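Dihydrofolate reductase (Coxiella burnetii, PDB 3TQA) probably catalyses the NADPH-dependent reduction of 7,8-dihydrofolate to tetrahydrofolate, a step that feeds glycine, purine and DNA-precursor synthesis. Local coordinates at residues 5-10 and 112-117; 26-31 and 153-158; 34-39 and 92-97. All coordinates share one frame; numbering follows the deposited sequence.

Interaction 1. Residues 5-10 and 112-117. With NDP (NADPH dihydro-nicotinamide-adenine-dinucleotide phosphate), chain B.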
loop_
_atom_site.group_PDB
_atom_site.type_symbol
_atom_site.label_atom_id
_atom_site.label_comp_id
_atom_site.label_asym_id
_atom_site.label_seq_id
_atom_site.Cartn_x
_atom_site.Cartn_y
_atom_site.Cartn_z
ATOM N N LEU A 5 2.620 -0.820 5.937
ATOM C CA LEU A 5 1.798 -1.213 4.798
ATOM C C LEU A 5 0.604 -0.269 4.712
ATOM O O LEU A 5 -0.153 -0.135 5.674
ATOM C CB LEU A 5 1.318 -2.660 4.946
ATOM C CG LEU A 5 2.294 -3.789 4.585
ATOM C CD1 LEU A 5 3.677 -3.551 5.154
ATOM C CD2 LEU A 5 1.748 -5.130 5.058
ATOM N N ILE A 6 0.451 0.395 3.569
ATOM C CA ILE A 6 -0.687 1.277 3.330
ATOM C C ILE A 6 -1.499 0.744 2.150
ATOM O O ILE A 6 -0.955 0.492 1.071
ATOM C CB ILE A 6 -0.243 2.743 3.080
ATOM C CG1 ILE A 6 -1.458 3.673 3.017
ATOM C CG2 ILE A 6 0.581 2.864 1.802
ATOM C CD1 ILE A 6 -1.101 5.146 3.073
ATOM N N ALA A 7 -2.799 0.565 2.365
ATOM C CA ALA A 7 -3.674 -0.002 1.346
ATOM C C ALA A 7 -5.135 0.355 1.599
ATOM O O ALA A 7 -5.565 0.458 2.749
ATOM C CB ALA A 7 -3.507 -1.513 1.298
ATOM N N ALA A 8 -5.883 0.550 0.516
ATOM C CA ALA A 8 -7.327 0.738 0.583
ATOM C C ALA A 8 -8.012 -0.559 0.172
ATOM O O ALA A 8 -7.710 -1.118 -0.882
ATOM C CB ALA A 8 -7.759 1.878 -0.326
ATOM N N MET A 9 -8.925 -1.039 1.014
ATOM C CA MET A 9 -9.654 -2.276 0.744
ATOM C C MET A 9 -11.125 -2.153 1.135
ATOM O O MET A 9 -11.521 -1.196 1.802
ATOM C CB MET A 9 -9.011 -3.441 1.498
ATOM C CG MET A 9 -9.165 -3.373 3.015
ATOM S SD MET A 9 -8.103 -4.547 3.871
ATOM C CE MET A 9 -6.501 -3.786 3.624
ATOM N N ASP A 10 -11.926 -3.128 0.713
ATOM C CA ASP A 10 -13.342 -3.179 1.076
ATOM C C ASP A 10 -13.536 -4.124 2.269
ATOM O O ASP A 10 -12.559 -4.526 2.908
ATOM C CB ASP A 10 -14.202 -3.566 -0.142
ATOM C CG ASP A 10 -14.116 -5.046 -0.503
ATOM O OD1 ASP A 10 -13.220 -5.756 0.001
ATOM O OD2 ASP A 10 -14.952 -5.497 -1.313
ATOM N N MET A 112 0.382 -0.824 10.042
ATOM C CA MET A 112 -0.559 -0.864 8.921
ATOM C C MET A 112 -1.509 0.331 8.984
ATOM O O MET A 112 -2.137 0.574 10.013
ATOM C CB MET A 112 -1.364 -2.169 8.923
ATOM C CG MET A 112 -0.575 -3.392 8.475
ATOM S SD MET A 112 -1.614 -4.772 7.941
ATOM C CE MET A 112 -2.400 -5.228 9.483
ATOM N N ILE A 113 -1.593 1.075 7.882
ATOM C CA ILE A 113 -2.553 2.167 7.735
ATOM C C ILE A 113 -3.559 1.757 6.661
ATOM O O ILE A 113 -3.306 1.917 5.467
ATOM C CB ILE A 113 -1.865 3.493 7.338
ATOM C CG1 ILE A 113 -0.815 3.883 8.382
ATOM C CG2 ILE A 113 -2.897 4.608 7.194
ATOM C CD1 ILE A 113 -0.127 5.205 8.100
ATOM N N LEU A 114 -4.692 1.216 7.100
ATOM C CA LEU A 114 -5.668 0.624 6.193
ATOM C C LEU A 114 -6.932 1.468 6.082
ATOM O O LEU A 114 -7.469 1.933 7.088
ATOM C CB LEU A 114 -6.041 -0.782 6.665
ATOM C CG LEU A 114 -4.884 -1.763 6.859
ATOM C CD1 LEU A 114 -5.416 -3.095 7.362
ATOM C CD2 LEU A 114 -4.086 -1.946 5.573
ATOM N N THR A 115 -7.390 1.664 4.847
ATOM C CA THR A 115 -8.697 2.247 4.579
ATOM C C THR A 115 -9.655 1.105 4.254
ATOM O O THR A 115 -9.486 0.424 3.243
ATOM C CB THR A 115 -8.649 3.241 3.399
ATOM O OG1 THR A 115 -7.700 4.276 3.679
ATOM C CG2 THR A 115 -10.018 3.864 3.161
ATOM N N ILE A 116 -10.643 0.888 5.119
ATOM C CA ILE A 116 -11.615 -0.187 4.930
ATOM C C ILE A 116 -12.972 0.392 4.543
ATOM O O ILE A 116 -13.587 1.125 5.319
ATOM C CB ILE A 116 -11.771 -1.048 6.195
ATOM C CG1 ILE A 116 -10.413 -1.610 6.628
ATOM C CG2 ILE A 116 -12.755 -2.185 5.939
ATOM C CD1 ILE A 116 -10.482 -2.510 7.842
ATOM N N ILE A 117 -13.432 0.052 3.342
ATOM C CA ILE A 117 -14.691 0.568 2.811
ATOM C C ILE A 117 -15.839 -0.360 3.202
ATOM O O ILE A 117 -15.743 -1.576 3.034
ATOM C CB ILE A 117 -14.647 0.695 1.274
ATOM C CG1 ILE A 117 -13.442 1.536 0.835
ATOM C CG2 ILE A 117 -15.937 1.318 0.752
ATOM C CD1 ILE A 117 -13.164 1.469 -0.646
HETATM P PA NDP B . 1.886 -6.300 -7.790
HETATM O O1A NDP B . 2.085 -7.086 -6.517
HETATM O O2A NDP B . 1.708 -4.805 -7.740
HETATM O O5B NDP B . 3.147 -6.575 -8.735
HETATM C C5B NDP B . 3.450 -7.891 -9.188
HETATM C C4B NDP B . 4.787 -7.802 -9.901
HETATM O O4B NDP B . 5.749 -7.196 -9.031
HETATM C C3B NDP B . 5.368 -9.146 -10.305
HETATM O O3B NDP B . 4.910 -9.557 -11.595
HETATM C C2B NDP B . 6.849 -8.854 -10.266
HETATM O O2B NDP B . 7.250 -8.112 -11.414
HETATM C C1B NDP B . 6.988 -7.908 -9.088
HETATM N N9A NDP B . 7.246 -8.599 -7.800
HETATM C C8A NDP B . 6.347 -8.844 -6.825
HETATM N N7A NDP B . 6.931 -9.486 -5.778
HETATM C C5A NDP B . 8.230 -9.651 -6.074
HETATM C C6A NDP B . 9.413 -10.249 -5.412
HETATM N N6A NDP B . 9.319 -10.814 -4.187
HETATM N N1A NDP B . 10.593 -10.212 -6.071
HETATM C C2A NDP B . 10.711 -9.654 -7.292
HETATM N N3A NDP B . 9.673 -9.094 -7.948
HETATM C C4A NDP B . 8.433 -9.061 -7.405
HETATM O O3 NDP B . 0.697 -6.956 -8.666
HETATM P PN NDP B . -0.769 -7.290 -8.087
HETATM O O1N NDP B . -0.638 -8.172 -6.866
HETATM O O2N NDP B . -1.608 -7.756 -9.251
HETATM O O5D NDP B . -1.314 -5.848 -7.624
HETATM C C5D NDP B . -1.838 -4.898 -8.551
HETATM C C4D NDP B . -3.327 -4.717 -8.281
HETATM O O4D NDP B . -3.519 -4.329 -6.915
HETATM C C3D NDP B . -3.947 -3.628 -9.144
HETATM O O3D NDP B . -5.242 -4.036 -9.593
HETATM C C2D NDP B . -4.066 -2.432 -8.222
HETATM O O2D NDP B . -5.206 -1.624 -8.542
HETATM C C1D NDP B . -4.191 -3.066 -6.843
HETATM N N1N NDP B . -3.615 -2.216 -5.795
HETATM C C2N NDP B . -4.451 -1.676 -4.890
HETATM C C3N NDP B . -3.994 -0.859 -3.863
HETATM C C7N NDP B . -4.946 -0.265 -2.865
HETATM O O7N NDP B . -4.514 0.450 -1.973
HETATM N N7N NDP B . -6.249 -0.534 -2.973
HETATM C C4N NDP B . -2.517 -0.592 -3.791
HETATM C C5N NDP B . -1.682 -1.214 -4.807
HETATM C C6N NDP B . -2.283 -2.012 -5.774
HETATM P P2B NDP B . 7.812 -8.755 -12.771
HETATM O O1X NDP B . 6.627 -9.508 -13.318
HETATM O O2X NDP B . 8.198 -7.547 -13.589
HETATM O O3X NDP B . 8.974 -9.609 -12.326
#

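Interaction 2. Residues 26-31 and 153-158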
loop_
_atom_site.group_PDB
_atom_site.type_symbol
_atom_site.label_atom_id
_atom_site.label_comp_id
_atom_site.label_asym_id
_atom_site.label_seq_id
_atom_site.Cartn_x
_atom_site.Cartn_y
_atom_site.Cartn_z
ATOM N N PRO A 26 -12.119 9.956 -3.172
ATOM C CA PRO A 26 -11.276 11.150 -3.035
ATOM C C PRO A 26 -10.659 11.348 -1.648
ATOM O O PRO A 26 -9.508 11.774 -1.547
ATOM C CB PRO A 26 -12.244 12.292 -3.346
ATOM C CG PRO A 26 -13.216 11.702 -4.288
ATOM C CD PRO A 26 -13.375 10.263 -3.882
ATOM N N ALA A 27 -11.420 11.043 -0.598
ATOM C CA ALA A 27 -10.935 11.173 0.776
ATOM C C ALA A 27 -9.724 10.279 1.047
ATOM O O ALA A 27 -8.817 10.668 1.783
ATOM C CB ALA A 27 -12.051 10.861 1.762
ATOM N N ASP A 28 -9.712 9.088 0.449
ATOM C CA ASP A 28 -8.591 8.160 0.599
ATOM C C ASP A 28 -7.332 8.647 -0.123
ATOM O O ASP A 28 -6.218 8.439 0.360
ATOM C CB ASP A 28 -8.966 6.772 0.077
ATOM C CG ASP A 28 -7.864 5.755 0.296
ATOM O OD1 ASP A 28 -7.497 5.523 1.467
ATOM O OD2 ASP A 28 -7.359 5.196 -0.702
ATOM N N LEU A 29 -7.516 9.280 -1.280
ATOM C CA LEU A 29 -6.393 9.770 -2.082
ATOM C C LEU A 29 -5.641 10.899 -1.377
ATOM O O LEU A 29 -4.412 10.956 -1.432
ATOM C CB LEU A 29 -6.875 10.237 -3.461
ATOM C CG LEU A 29 -7.498 9.162 -4.358
ATOM C CD1 LEU A 29 -8.039 9.781 -5.634
ATOM C CD2 LEU A 29 -6.493 8.060 -4.679
ATOM N N ALA A 30 -6.384 11.789 -0.721
ATOM C CA ALA A 30 -5.791 12.868 0.072
ATOM C C ALA A 30 -5.094 12.311 1.312
ATOM O O ALA A 30 -3.993 12.740 1.657
ATOM C CB ALA A 30 -6.856 13.882 0.477
ATOM N N HIS A 31 -5.750 11.360 1.975
ATOM C CA HIS A 31 -5.176 10.649 3.122
ATOM C C HIS A 31 -3.869 9.956 2.739
ATOM O O HIS A 31 -2.862 10.087 3.434
ATOM C CB HIS A 31 -6.187 9.628 3.669
ATOM C CG HIS A 31 -5.570 8.517 4.460
ATOM N ND1 HIS A 31 -5.329 8.608 5.815
ATOM C CD2 HIS A 31 -5.160 7.280 4.089
ATOM C CE1 HIS A 31 -4.790 7.480 6.241
ATOM N NE2 HIS A 31 -4.677 6.657 5.213
ATOM N N PHE A 153 -16.528 4.646 4.862
ATOM C CA PHE A 153 -15.164 4.147 5.030
ATOM C C PHE A 153 -14.597 4.526 6.396
ATOM O O PHE A 153 -15.196 5.317 7.129
ATOM C CB PHE A 153 -14.259 4.675 3.910
ATOM C CG PHE A 153 -14.133 6.176 3.880
ATOM C CD1 PHE A 153 -13.056 6.810 4.488
ATOM C CD2 PHE A 153 -15.087 6.955 3.240
ATOM C CE1 PHE A 153 -12.936 8.194 4.461
ATOM C CE2 PHE A 153 -14.975 8.341 3.210
ATOM C CZ PHE A 153 -13.897 8.960 3.821
ATOM N N GLN A 154 -13.445 3.951 6.730
ATOM C CA GLN A 154 -12.761 4.243 7.989
ATOM C C GLN A 154 -11.247 4.231 7.809
ATOM O O GLN A 154 -10.727 3.492 6.974
ATOM C CB GLN A 154 -13.166 3.230 9.066
ATOM C CG GLN A 154 -12.684 1.799 8.817
ATOM C CD GLN A 154 -13.036 0.858 9.955
ATOM O OE1 GLN A 154 -12.157 0.266 10.579
ATOM N NE2 GLN A 154 -14.327 0.723 10.234
ATOM N N PHE A 155 -10.548 5.049 8.593
ATOM C CA PHE A 155 -9.087 5.042 8.621
ATOM C C PHE A 155 -8.599 4.264 9.839
ATOM O O PHE A 155 -8.606 4.778 10.959
ATOM C CB PHE A 155 -8.531 6.467 8.651
ATOM C CG PHE A 155 -8.837 7.267 7.416
ATOM C CD1 PHE A 155 -8.500 6.785 6.157
ATOM C CD2 PHE A 155 -9.445 8.512 7.511
ATOM C CE1 PHE A 155 -8.779 7.521 5.015
ATOM C CE2 PHE A 155 -9.723 9.256 6.373
ATOM C CZ PHE A 155 -9.389 8.760 5.123
ATOM N N LEU A 156 -8.177 3.023 9.604
ATOM C CA LEU A 156 -7.717 2.129 10.662
ATOM C C LEU A 156 -6.190 2.082 10.685
ATOM O O LEU A 156 -5.560 1.763 9.675
ATOM C CB LEU A 156 -8.281 0.723 10.434
ATOM C CG LEU A 156 -8.249 -0.238 11.624
ATOM C CD1 LEU A 156 -9.271 0.173 12.672
ATOM C CD2 LEU A 156 -8.502 -1.666 11.162
ATOM N N GLU A 157 -5.607 2.405 11.838
ATOM C CA GLU A 157 -4.158 2.369 12.021
ATOM C C GLU A 157 -3.788 1.294 13.043
ATOM O O GLU A 157 -4.206 1.364 14.199
ATOM C CB GLU A 157 -3.651 3.735 12.487
ATOM C CG GLU A 157 -2.134 3.873 12.503
ATOM C CD GLU A 157 -1.681 5.207 13.063
ATOM O OE1 GLU A 157 -2.114 6.252 12.532
ATOM O OE2 GLU A 157 -0.889 5.214 14.032
ATOM N N LEU A 158 -3.003 0.307 12.610
ATOM C CA LEU A 158 -2.600 -0.806 13.470
ATOM C C LEU A 158 -1.091 -0.834 13.687
ATOM O O LEU A 158 -0.316 -0.518 12.785
ATOM C CB LEU A 158 -3.049 -2.145 12.875
ATOM C CG LEU A 158 -4.559 -2.362 12.727
ATOM C CD1 LEU A 158 -5.068 -1.749 11.435
ATOM C CD2 LEU A 158 -4.899 -3.845 12.776
#

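Interaction 3. Residues 34-39 and 92-97. With NDP (NADPH dihydro-nicotinamide-adenine-dinucleotide phosphate), chain B.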
loop_
_atom_site.group_PDB
_atom_site.type_symbol
_atom_site.label_atom_id
_atom_site.label_comp_id
_atom_site.label_asym_id
_atom_site.label_seq_id
_atom_site.Cartn_x
_atom_site.Cartn_y
_atom_site.Cartn_z
ATOM N N SER A 34 -0.905 12.623 1.996
ATOM C CA SER A 34 -0.320 13.234 3.195
ATOM C C SER A 34 0.534 12.242 3.985
ATOM O O SER A 34 1.578 12.611 4.526
ATOM C CB SER A 34 -1.419 13.804 4.097
ATOM O OG SER A 34 -2.241 12.774 4.616
ATOM N N ILE A 35 0.084 10.991 4.046
ATOM C CA ILE A 35 0.803 9.930 4.760
ATOM C C ILE A 35 2.129 9.555 4.088
ATOM O O ILE A 35 3.095 9.214 4.771
ATOM C CB ILE A 35 -0.076 8.653 4.901
ATOM C CG1 ILE A 35 -1.203 8.884 5.913
ATOM C CG2 ILE A 35 0.761 7.455 5.331
ATOM C CD1 ILE A 35 -0.734 9.011 7.351
ATOM N N THR A 36 2.175 9.631 2.759
ATOM C CA THR A 36 3.330 9.153 1.994
ATOM C C THR A 36 4.345 10.239 1.613
ATOM O O THR A 36 5.459 9.911 1.197
ATOM C CB THR A 36 2.876 8.440 0.704
ATOM O OG1 THR A 36 2.124 9.347 -0.113
ATOM C CG2 THR A 36 2.018 7.229 1.039
ATOM N N LEU A 37 3.971 11.512 1.748
ATOM C CA LEU A 37 4.846 12.623 1.342
ATOM C C LEU A 37 6.200 12.609 2.056
ATOM O O LEU A 37 6.265 12.586 3.286
ATOM C CB LEU A 37 4.164 13.983 1.569
ATOM C CG LEU A 37 3.412 14.586 0.378
ATOM C CD1 LEU A 37 2.552 15.759 0.830
ATOM C CD2 LEU A 37 4.379 15.022 -0.715
ATOM N N GLY A 38 7.272 12.620 1.265
ATOM C CA GLY A 38 8.636 12.681 1.787
ATOM C C GLY A 38 9.207 11.360 2.275
ATOM O O GLY A 38 10.262 11.345 2.911
ATOM N N LYS A 39 8.522 10.255 1.980
ATOM C CA LYS A 39 8.982 8.924 2.382
ATOM C C LYS A 39 9.259 8.038 1.167
ATOM O O LYS A 39 8.738 8.291 0.078
ATOM C CB LYS A 39 7.942 8.234 3.271
ATOM C CG LYS A 39 7.929 8.692 4.726
ATOM C CD LYS A 39 6.664 9.455 5.075
ATOM C CE LYS A 39 6.558 9.691 6.574
ATOM N NZ LYS A 39 5.181 10.092 6.972
ATOM N N GLU A 92 11.457 5.230 8.207
ATOM C CA GLU A 92 10.202 4.590 7.826
ATOM C C GLU A 92 10.186 4.229 6.341
ATOM O O GLU A 92 10.654 4.997 5.502
ATOM C CB GLU A 92 9.024 5.507 8.161
ATOM C CG GLU A 92 7.648 4.885 7.913
ATOM C CD GLU A 92 6.510 5.682 8.535
ATOM O OE1 GLU A 92 6.773 6.745 9.142
ATOM O OE2 GLU A 92 5.348 5.239 8.420
ATOM N N VAL A 93 9.650 3.049 6.033
ATOM C CA VAL A 93 9.472 2.599 4.654
ATOM C C VAL A 93 8.011 2.219 4.455
ATOM O O VAL A 93 7.443 1.480 5.262
ATOM C CB VAL A 93 10.372 1.391 4.331
ATOM C CG1 VAL A 93 10.149 0.922 2.899
ATOM C CG2 VAL A 93 11.833 1.749 4.554
ATOM N N ILE A 94 7.409 2.730 3.385
ATOM C CA ILE A 94 5.989 2.525 3.117
ATOM C C ILE A 94 5.794 1.562 1.951
ATOM O O ILE A 94 6.233 1.834 0.836
ATOM C CB ILE A 94 5.283 3.862 2.812
ATOM C CG1 ILE A 94 5.392 4.800 4.017
ATOM C CG2 ILE A 94 3.819 3.631 2.462
ATOM C CD1 ILE A 94 4.715 6.134 3.815
ATOM N N ILE A 95 5.137 0.435 2.225
ATOM C CA ILE A 95 4.812 -0.556 1.204
ATOM C C ILE A 95 3.397 -0.285 0.711
ATOM O O ILE A 95 2.455 -0.295 1.506
ATOM C CB ILE A 95 4.869 -1.998 1.758
ATOM C CG1 ILE A 95 6.173 -2.248 2.532
ATOM C CG2 ILE A 95 4.716 -3.005 0.628
ATOM C CD1 ILE A 95 7.429 -1.961 1.748
ATOM N N ILE A 96 3.245 -0.049 -0.591
ATOM C CA ILE A 96 1.946 0.342 -1.148
ATOM C C ILE A 96 1.282 -0.737 -2.003
ATOM O O ILE A 96 0.209 -0.503 -2.540
ATOM C CB ILE A 96 2.034 1.667 -1.953
ATOM C CG1 ILE A 96 2.882 1.507 -3.218
ATOM C CG2 ILE A 96 2.595 2.782 -1.079
ATOM C CD1 ILE A 96 2.767 2.678 -4.170
ATOM N N GLY A 97 1.903 -1.909 -2.124
ATOM C CA GLY A 97 1.293 -3.026 -2.853
ATOM C C GLY A 97 2.165 -3.533 -3.987
ATOM O O GLY A 97 3.289 -3.067 -4.152
HETATM P PA NDP B . 1.886 -6.300 -7.790
HETATM O O1A NDP B . 2.085 -7.086 -6.517
HETATM O O2A NDP B . 1.708 -4.805 -7.740
HETATM O O5B NDP B . 3.147 -6.575 -8.735
HETATM C C5B NDP B . 3.450 -7.891 -9.188
HETATM C C4B NDP B . 4.787 -7.802 -9.901
HETATM O O4B NDP B . 5.749 -7.196 -9.031
HETATM C C3B NDP B . 5.368 -9.146 -10.305
HETATM O O3B NDP B . 4.910 -9.557 -11.595
HETATM C C2B NDP B . 6.849 -8.854 -10.266
HETATM O O2B NDP B . 7.250 -8.112 -11.414
HETATM C C1B NDP B . 6.988 -7.908 -9.088
HETATM N N9A NDP B . 7.246 -8.599 -7.800
HETATM C C8A NDP B . 6.347 -8.844 -6.825
HETATM N N7A NDP B . 6.931 -9.486 -5.778
HETATM C C5A NDP B . 8.230 -9.651 -6.074
HETATM C C6A NDP B . 9.413 -10.249 -5.412
HETATM N N6A NDP B . 9.319 -10.814 -4.187
HETATM N N1A NDP B . 10.593 -10.212 -6.071
HETATM C C2A NDP B . 10.711 -9.654 -7.292
HETATM N N3A NDP B . 9.673 -9.094 -7.948
HETATM C C4A NDP B . 8.433 -9.061 -7.405
HETATM O O3 NDP B . 0.697 -6.956 -8.666
HETATM P PN NDP B . -0.769 -7.290 -8.087
HETATM O O1N NDP B . -0.638 -8.172 -6.866
HETATM O O2N NDP B . -1.608 -7.756 -9.251
HETATM O O5D NDP B . -1.314 -5.848 -7.624
HETATM C C5D NDP B . -1.838 -4.898 -8.551
HETATM C C4D NDP B . -3.327 -4.717 -8.281
HETATM O O4D NDP B . -3.519 -4.329 -6.915
HETATM C C3D NDP B . -3.947 -3.628 -9.144
HETATM O O3D NDP B . -5.242 -4.036 -9.593
HETATM C C2D NDP B . -4.066 -2.432 -8.222
HETATM O O2D NDP B . -5.206 -1.624 -8.542
HETATM C C1D NDP B . -4.191 -3.066 -6.843
HETATM N N1N NDP B . -3.615 -2.216 -5.795
HETATM C C2N NDP B . -4.451 -1.676 -4.890
HETATM C C3N NDP B . -3.994 -0.859 -3.863
HETATM C C7N NDP B . -4.946 -0.265 -2.865
HETATM O O7N NDP B . -4.514 0.450 -1.973
HETATM N N7N NDP B . -6.249 -0.534 -2.973
HETATM C C4N NDP B . -2.517 -0.592 -3.791
HETATM C C5N NDP B . -1.682 -1.214 -4.807
HETATM C C6N NDP B . -2.283 -2.012 -5.774
HETATM P P2B NDP B . 7.812 -8.755 -12.771
HETATM O O1X NDP B . 6.627 -9.508 -13.318
HETATM O O2X NDP B . 8.198 -7.547 -13.589
HETATM O O3X NDP B . 8.974 -9.609 -12.326
#

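Interaction 1. Residues 5-10 and 112-117
The two flat peptide units A7-A8 and A8-M9 each serve two partners, strand 112-117 at one edge and the NADPH carboxamide at the other. In the A7-A8 unit, T115 N donates to A7 O at 3.0 Å, while A8 N points the other way and gives a nearly straight bond (174°) to O7N of the cofactor at 2.8 Å. The A8-M9 unit reverses the roles: M9 N donates to T115 O at 2.7 Å, and A8 O takes a bent, weak bond from N7N of NADPH. I117 N closes on M9 O, and I113 N on L5 O, whereas the A7 N to I113 O bond is long and weak. This is a parallel pairing, with CA-H groups of I6, A8, L114 and I116 also turned to carbonyls across the gap. On the face carrying M9 and L114, the M9 chain leaves with CG between its backbone N and carbonyl carbon (chi1 69°) and bends again at chi3, which carries CE to L114 CD2 at 3.6 Å. The other face carries I6, A8, I113 and T115; there A8 CB lies 4.1 Å from T115 CB, and D28 of helix 26-36 bonds T115 OG1. At I6 the same flank of the strand is bonded to I95; at A8 the carboxamide takes that place. Because its oxygen meets an N-H and its nitrogen a carbonyl, together the bonds probably tell the two ends of the amide apart and help to set the rotation of the carboxamide, the straight A8 N bond doing more than the bent one.

Interaction 2. Residues 26-31 and 153-158
H31 and F155 lie nearly flat on each other in an offset stack, ring centroids 4.2 Å apart and planes at 15°. F155 CD1 sits over the centre of the imidazole, and H31 CG comes to 3.4 Å from F155 CE1, so the phenyl ring is displaced toward the CG-ND1 side of the imidazole. That placement follows from the histidine's first torsion (158°), which turns CG away from the helix backbone N and out toward the strand. The opposite face of F155 is met near its rim by F153 CD1, so one phenyl lies between an imidazole and the edge of a second phenyl. A27 touches both phenylalanines: its CB reaches F153 CZ at 3.4 Å, approaching obliquely, while its carbonyl O lies near the plane of F155 at the edge, 3.9 Å from CZ. D28 OD1, hydrogen-bonded to T115 OG1, also lies near that edge.

One shell further out, H143 on strand 136-143 meets the rings of both F153 and F155, and the side chain of N149 accepts a bond from A27 N. I113 and T115 of strand 111-117 touch the H31 side chain, and T115 also touches F155. The contact therefore packs the first turn and a half of helix 26-36, which lies over the central sheet, against strand 153-159, part of the antiparallel C-terminal end of that mixed sheet, an arrangement belonging to the dihydrofolate reductase fold.

Interaction 3. Residues 34-39 and 92-97
I94 sets CG1 anti to its carbonyl carbon (chi1 -61°) and continues extended at chi2 (-179°), which carries CD1 to the end of helix 26-36, where I35 and T36 receive it. On the other segment, K39 starts with CG anti to its carbonyl carbon but is bent at chi2 (112°, away from a staggered value), which folds the chain back along the helix end. I94 CD1 thus lies among four atoms of three residues: 3.6 Å from I35 O, 3.8 Å from T36 CA, 4.0 Å from T36 CG2 and 3.9 Å from K39 CB. T36 meets I94 at about a right angle.

The end of the lysine turns to the helix rather than to the strand. K39 NZ donates to I35 O at 3.2 Å, from a position tilted out of the carbonyl plane, a placement that would probably suit the partial negative charge at a helix C-terminus. E92 OE1 is 4.3 Å from K39 NZ, beyond a salt bridge, so attraction there is probably only long-range; E92 OE2 is bonded to T4. The reversal that returns the chain is a type II turn from T36 to K39, closed by K39 N on T36 O, with G38 at positive phi.

At the far end of the strand I96 O comes to 3.0 Å from NADPH C4N, and G97 leads into G98, which binds the cofactor. Beyond K39 the chain enters strand 40-44, bonded beside 92-97. The helix thereby completes a beta-alpha-beta crossover from strand 2-10 to the parallel strand 40-44, with strand 92-97 between them, as in the dihydrofolate reductase fold.

How the interactions relate
All three contacts reach one sheet, and interactions 2 and 3 both use helix 26-36, which packs against the strands of interaction 1. Interactions 1 and 2, with centres 7 Å apart, meet where A8 CB lies 3.4 Å from D28 OD2 and I113 CG2 packs 3.4 Å from H31 NE2. Interaction 3 joins interaction 1 from the other flank of strand 2-10, with I6 CG2 3.4 Å from I94 CG2; I113 CD1 lies 3.7 Å from I35 CG2. The centres of interactions 2 and 3 are about 14 Å apart. Interactions 1 and 3 both reach the nicotinamide end of NADPH, and the nearest atoms of the D28 side chain and NADPH are about 6 Å apart.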